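Local coordinates for ferrichrome ABC transporter substrate-binding protein (Staphylococcus pseudintermedius, PDB 5FLY) that probably binds ferrichrome-type iron siderophores outside the cell membrane and hands them to an ABC transporter for uptake, at residues A[118-121]-A[122-125]; A[128-131]-A[132-135]. All coordinates share one frame; numbering follows the deposited sequence.

Following the chain from the N terminus, strand 103-106, at the edge of the parallel sheet, leads into helix 113-124, whose last turns hold contact 1. Contact 1 closes before contact 2 opens, so the two lie in series, neither nested nor crossed, and each closes a loop no longer than a helical turn. A short turn after Gly125 starts helix 127-152, where contact 2 occupies the first turns, before the helix runs on to strand 158-164 of the mixed sheet. The successive helices touch: Glu118 OE2 and Lys134 NZ form a 2.9 Å salt bridge, and Val130 CG2 packs 3.7 Å from the CA of Gly121.

Contact 1: residues A[118-121]-A[122-125]; sequences EAMG and DIVG
Ile123 and Met120 show how a helix can carry an apolar stripe on one flank while its backbone supplies the cohesion. The isoleucine can be followed atom by atom. Ile123 CB sits 3.5 Å from Met120 O, over the preceding turn. With CG1 beside the backbone N and anti to the carbonyl carbon (chi1 -73°), the longer branch turns back toward the N terminus, and Ile123 CG1 passes 3.4 Å from Ala119 O. At the tip, Ile123 CD1 meets Met120 CE at 3.9 Å. Three residues apart on one flank, the two side chains lie side by side, and the bends at chi2 and chi3 set where the methionine methyl ends. Beyond this pair, Ile123 packs on Ile104 and Phe8, and Met120 reaches Leu39 and Phe106.

The backbone bonds run in sequence. Asp122 N binds Glu118 O, Ile123 N donates to Ala119 O at 3.0 Å with an N-H...O angle of 156°, and Val124 N reaches Met120 O at a longer 3.3 Å. About a quarter turn round from Ile123, Val124 CG2 lies 3.4 Å from Met120 O. The last bond, from Gly125 N to Gly121 O, is weak: it is short, at 2.9 Å, but bent to 117°.

Gly125 has positive phi and is the first residue to leave the helical conformation. The arrangement is that of a helix C terminus closed by a glycine at the C' position, here on a helix packed against strand 103-106 of the parallel sheet and strand 5-12 in a class III solute-binding protein.

Contact 2: residues A[128-131]-A[132-135]; sequences DEVK and KWKA
Val130 meets Trp133 one turn further along the helix, and with Lys131 and Lys132 it supplies most of the surface engaged in this part of helix 127-152. Val130 CG1 comes to 4.3 Å from Trp133 CE3, a loose apolar approach. The indole leaves the backbone with CG anti to N (chi1 169°), which lays the benzo edge alongside Val130, whose O lies in the ring plane 3.9 Å from Trp133 CE3. Trp133 also meets the ring of Trp137, one turn on in the same helix, and its contacts with Tyr41, Leu114 of helix 113-124 and Leu265 of helix 262-278 turn this flank toward other parts of the protein.

Val130 O is also the acceptor for Lys134 N, at 2.7 Å and nearly straight (N-H...O 167°), and Lys134 CB rests 3.3 Å from that oxygen.

Lys131 and Lys132 take part through their backbones and first carbons. Lys131 O accepts from Ala135 N at 3.0 Å, the donor tilted 29° from the carbonyl plane, and Ala135 CB lies 3.5 Å from Lys131 O. Lys132 N binds Asp128 O at 3.1 Å, while Lys132 CB sits 3.6 Å from Glu129 O. Beyond CG the chain of Lys132 runs fully extended, whereas that of Lys131 bends at chi3 and chi4.

Chemically, then, cohesion across the turn comes from main-chain amides and carbonyls, with one loose apolar contact, Val130 to Trp133, beside them. The ammonium of Lys134 is salt-bridged to Glu118 of helix 113-124; those of Lys131 and Lys132 lie on exposed residues, where water can probably stabilise their charge, and add no ionic bond across the turn.

Contact 1: residues A[118-121]-A[122-125]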
loop_
_atom_site.group_PDB
_atom_site.type_symbol
_atom_site.label_atom_id
_atom_site.label_comp_id
_atom_site.label_asym_id
_atom_site.label_seq_id
_atom_site.Cartn_x
_atom_site.Cartn_y
_atom_site.Cartn_z
ATOM N N GLU A 118 3.195 -8.958 -9.305
ATOM C CA GLU A 118 3.884 -9.884 -10.206
ATOM C C GLU A 118 4.902 -10.739 -9.455
ATOM O O GLU A 118 5.051 -11.926 -9.742
ATOM C CB GLU A 118 4.553 -9.122 -11.342
ATOM C CG GLU A 118 3.517 -8.493 -12.263
ATOM C CD GLU A 118 4.091 -7.584 -13.336
ATOM O OE1 GLU A 118 5.183 -7.004 -13.128
ATOM O OE2 GLU A 118 3.431 -7.457 -14.392
ATOM N N ALA A 119 5.591 -10.151 -8.483
ATOM C CA ALA A 119 6.493 -10.918 -7.631
ATOM C C ALA A 119 5.733 -11.976 -6.817
ATOM O O ALA A 119 6.211 -13.093 -6.649
ATOM C CB ALA A 119 7.254 -10.004 -6.699
ATOM N N MET A 120 4.547 -11.631 -6.314
ATOM C CA MET A 120 3.744 -12.595 -5.578
ATOM C C MET A 120 3.354 -13.743 -6.487
ATOM O O MET A 120 3.429 -14.897 -6.082
ATOM C CB MET A 120 2.491 -11.942 -4.974
ATOM C CG MET A 120 2.806 -10.761 -4.040
ATOM S SD MET A 120 3.860 -11.117 -2.636
ATOM C CE MET A 120 5.449 -10.539 -3.270
ATOM N N GLY A 121 2.981 -13.431 -7.724
ATOM C CA GLY A 121 2.730 -14.464 -8.720
ATOM C C GLY A 121 3.925 -15.377 -8.961
ATOM O O GLY A 121 3.785 -16.600 -9.127
ATOM N N ASP A 122 5.116 -14.790 -9.000
ATOM C CA ASP A 122 6.326 -15.570 -9.219
ATOM C C ASP A 122 6.583 -16.534 -8.060
ATOM O O ASP A 122 6.959 -17.686 -8.276
ATOM C CB ASP A 122 7.536 -14.645 -9.419
ATOM C CG ASP A 122 7.469 -13.856 -10.722
ATOM O OD1 ASP A 122 6.763 -14.306 -11.661
ATOM O OD2 ASP A 122 8.137 -12.792 -10.821
ATOM N N ILE A 123 6.366 -16.069 -6.832
ATOM C CA ILE A 123 6.577 -16.894 -5.656
ATOM C C ILE A 123 5.723 -18.148 -5.685
ATOM O O ILE A 123 6.227 -19.240 -5.413
ATOM C CB ILE A 123 6.287 -16.089 -4.363
ATOM C CG1 ILE A 123 7.418 -15.087 -4.139
ATOM C CG2 ILE A 123 6.178 -17.000 -3.143
ATOM C CD1 ILE A 123 7.155 -14.034 -3.092
ATOM N N VAL A 124 4.439 -17.996 -6.005
ATOM C CA VAL A 124 3.497 -19.113 -5.886
ATOM C C VAL A 124 3.225 -19.808 -7.213
ATOM O O VAL A 124 2.432 -20.754 -7.262
ATOM C CB VAL A 124 2.144 -18.678 -5.295
ATOM C CG1 VAL A 124 2.335 -18.151 -3.872
ATOM C CG2 VAL A 124 1.448 -17.662 -6.196
ATOM N N GLY A 125 3.874 -19.346 -8.275
ATOM C CA GLY A 125 3.733 -19.964 -9.581
ATOM C C GLY A 125 2.392 -19.691 -10.237
ATOM O O GLY A 125 1.804 -20.579 -10.866
#

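Contact 2: residues A[128-131]-A[132-135]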
loop_
_atom_site.group_PDB
_atom_site.type_symbol
_atom_site.label_atom_id
_atom_site.label_comp_id
_atom_site.label_asym_id
_atom_site.label_seq_id
_atom_site.Cartn_x
_atom_site.Cartn_y
_atom_site.Cartn_z
ATOM N N ASP A 128 0.270 -16.361 -14.601
ATOM C CA ASP A 128 -0.871 -16.207 -15.512
ATOM C C ASP A 128 -2.019 -15.461 -14.828
ATOM O O ASP A 128 -2.606 -14.550 -15.411
ATOM C CB ASP A 128 -1.377 -17.568 -16.015
ATOM C CG ASP A 128 -0.444 -18.218 -17.023
ATOM O OD1 ASP A 128 0.406 -17.518 -17.612
ATOM O OD2 ASP A 128 -0.572 -19.450 -17.225
ATOM N N GLU A 129 -2.338 -15.847 -13.597
ATOM C CA GLU A 129 -3.419 -15.198 -12.857
ATOM C C GLU A 129 -3.147 -13.697 -12.680
ATOM O O GLU A 129 -4.041 -12.857 -12.827
ATOM C CB GLU A 129 -3.609 -15.879 -11.491
ATOM C CG GLU A 129 -4.253 -17.285 -11.558
ATOM C CD GLU A 129 -3.293 -18.437 -11.916
ATOM O OE1 GLU A 129 -2.163 -18.211 -12.394
ATOM O OE2 GLU A 129 -3.698 -19.614 -11.723
ATOM N N VAL A 130 -1.904 -13.351 -12.377
ATOM C CA VAL A 130 -1.574 -11.950 -12.152
ATOM C C VAL A 130 -1.705 -11.170 -13.464
ATOM O O VAL A 130 -2.220 -10.062 -13.476
ATOM C CB VAL A 130 -0.163 -11.794 -11.575
ATOM C CG1 VAL A 130 0.188 -10.311 -11.449
ATOM C CG2 VAL A 130 -0.080 -12.489 -10.215
ATOM N N LYS A 131 -1.257 -11.762 -14.567
ATOM C CA LYS A 131 -1.397 -11.145 -15.881
ATOM C C LYS A 131 -2.841 -10.763 -16.183
ATOM O O LYS A 131 -3.096 -9.659 -16.690
ATOM C CB LYS A 131 -0.866 -12.089 -16.972
ATOM C CG LYS A 131 0.653 -12.132 -17.082
ATOM C CD LYS A 131 1.107 -12.938 -18.312
ATOM C CE LYS A 131 0.782 -12.220 -19.637
ATOM N NZ LYS A 131 1.504 -10.895 -19.806
ATOM N N LYS A 132 -3.783 -11.677 -15.888
ATOM C CA LYS A 132 -5.215 -11.447 -16.101
ATOM C C LYS A 132 -5.727 -10.339 -15.169
ATOM O O LYS A 132 -6.395 -9.406 -15.609
ATOM C CB LYS A 132 -6.018 -12.736 -15.889
ATOM C CG LYS A 132 -7.538 -12.553 -15.941
ATOM C CD LYS A 132 -8.299 -13.852 -15.659
ATOM C CE LYS A 132 -9.805 -13.605 -15.686
ATOM N NZ LYS A 132 -10.589 -14.878 -15.617
ATOM N N TRP A 133 -5.390 -10.441 -13.888
ATOM C CA TRP A 133 -5.743 -9.408 -12.927
ATOM C C TRP A 133 -5.215 -8.035 -13.352
ATOM O O TRP A 133 -5.932 -7.034 -13.322
ATOM C CB TRP A 133 -5.189 -9.757 -11.547
ATOM C CG TRP A 133 -5.306 -8.604 -10.621
ATOM C CD1 TRP A 133 -6.423 -8.221 -9.954
ATOM C CD2 TRP A 133 -4.282 -7.653 -10.282
ATOM N NE1 TRP A 133 -6.167 -7.087 -9.220
ATOM C CE2 TRP A 133 -4.860 -6.723 -9.400
ATOM C CE3 TRP A 133 -2.937 -7.507 -10.633
ATOM C CZ2 TRP A 133 -4.137 -5.656 -8.860
ATOM C CZ3 TRP A 133 -2.220 -6.441 -10.101
ATOM C CH2 TRP A 133 -2.824 -5.533 -9.219
ATOM N N LYS A 134 -3.951 -7.985 -13.740
ATOM C CA LYS A 134 -3.339 -6.732 -14.183
ATOM C C LYS A 134 -4.052 -6.110 -15.386
ATOM O O LYS A 134 -4.304 -4.906 -15.423
ATOM C CB LYS A 134 -1.873 -6.977 -14.515
ATOM C CG LYS A 134 -1.088 -5.732 -14.783
ATOM C CD LYS A 134 0.335 -6.057 -15.148
ATOM C CE LYS A 134 1.146 -4.800 -15.347
ATOM N NZ LYS A 134 2.482 -5.139 -15.848
ATOM N N ALA A 135 -4.366 -6.933 -16.377
ATOM C CA ALA A 135 -5.041 -6.441 -17.573
ATOM C C ALA A 135 -6.419 -5.893 -17.231
ATOM O O ALA A 135 -6.808 -4.848 -17.743
ATOM C CB ALA A 135 -5.158 -7.535 -18.601
#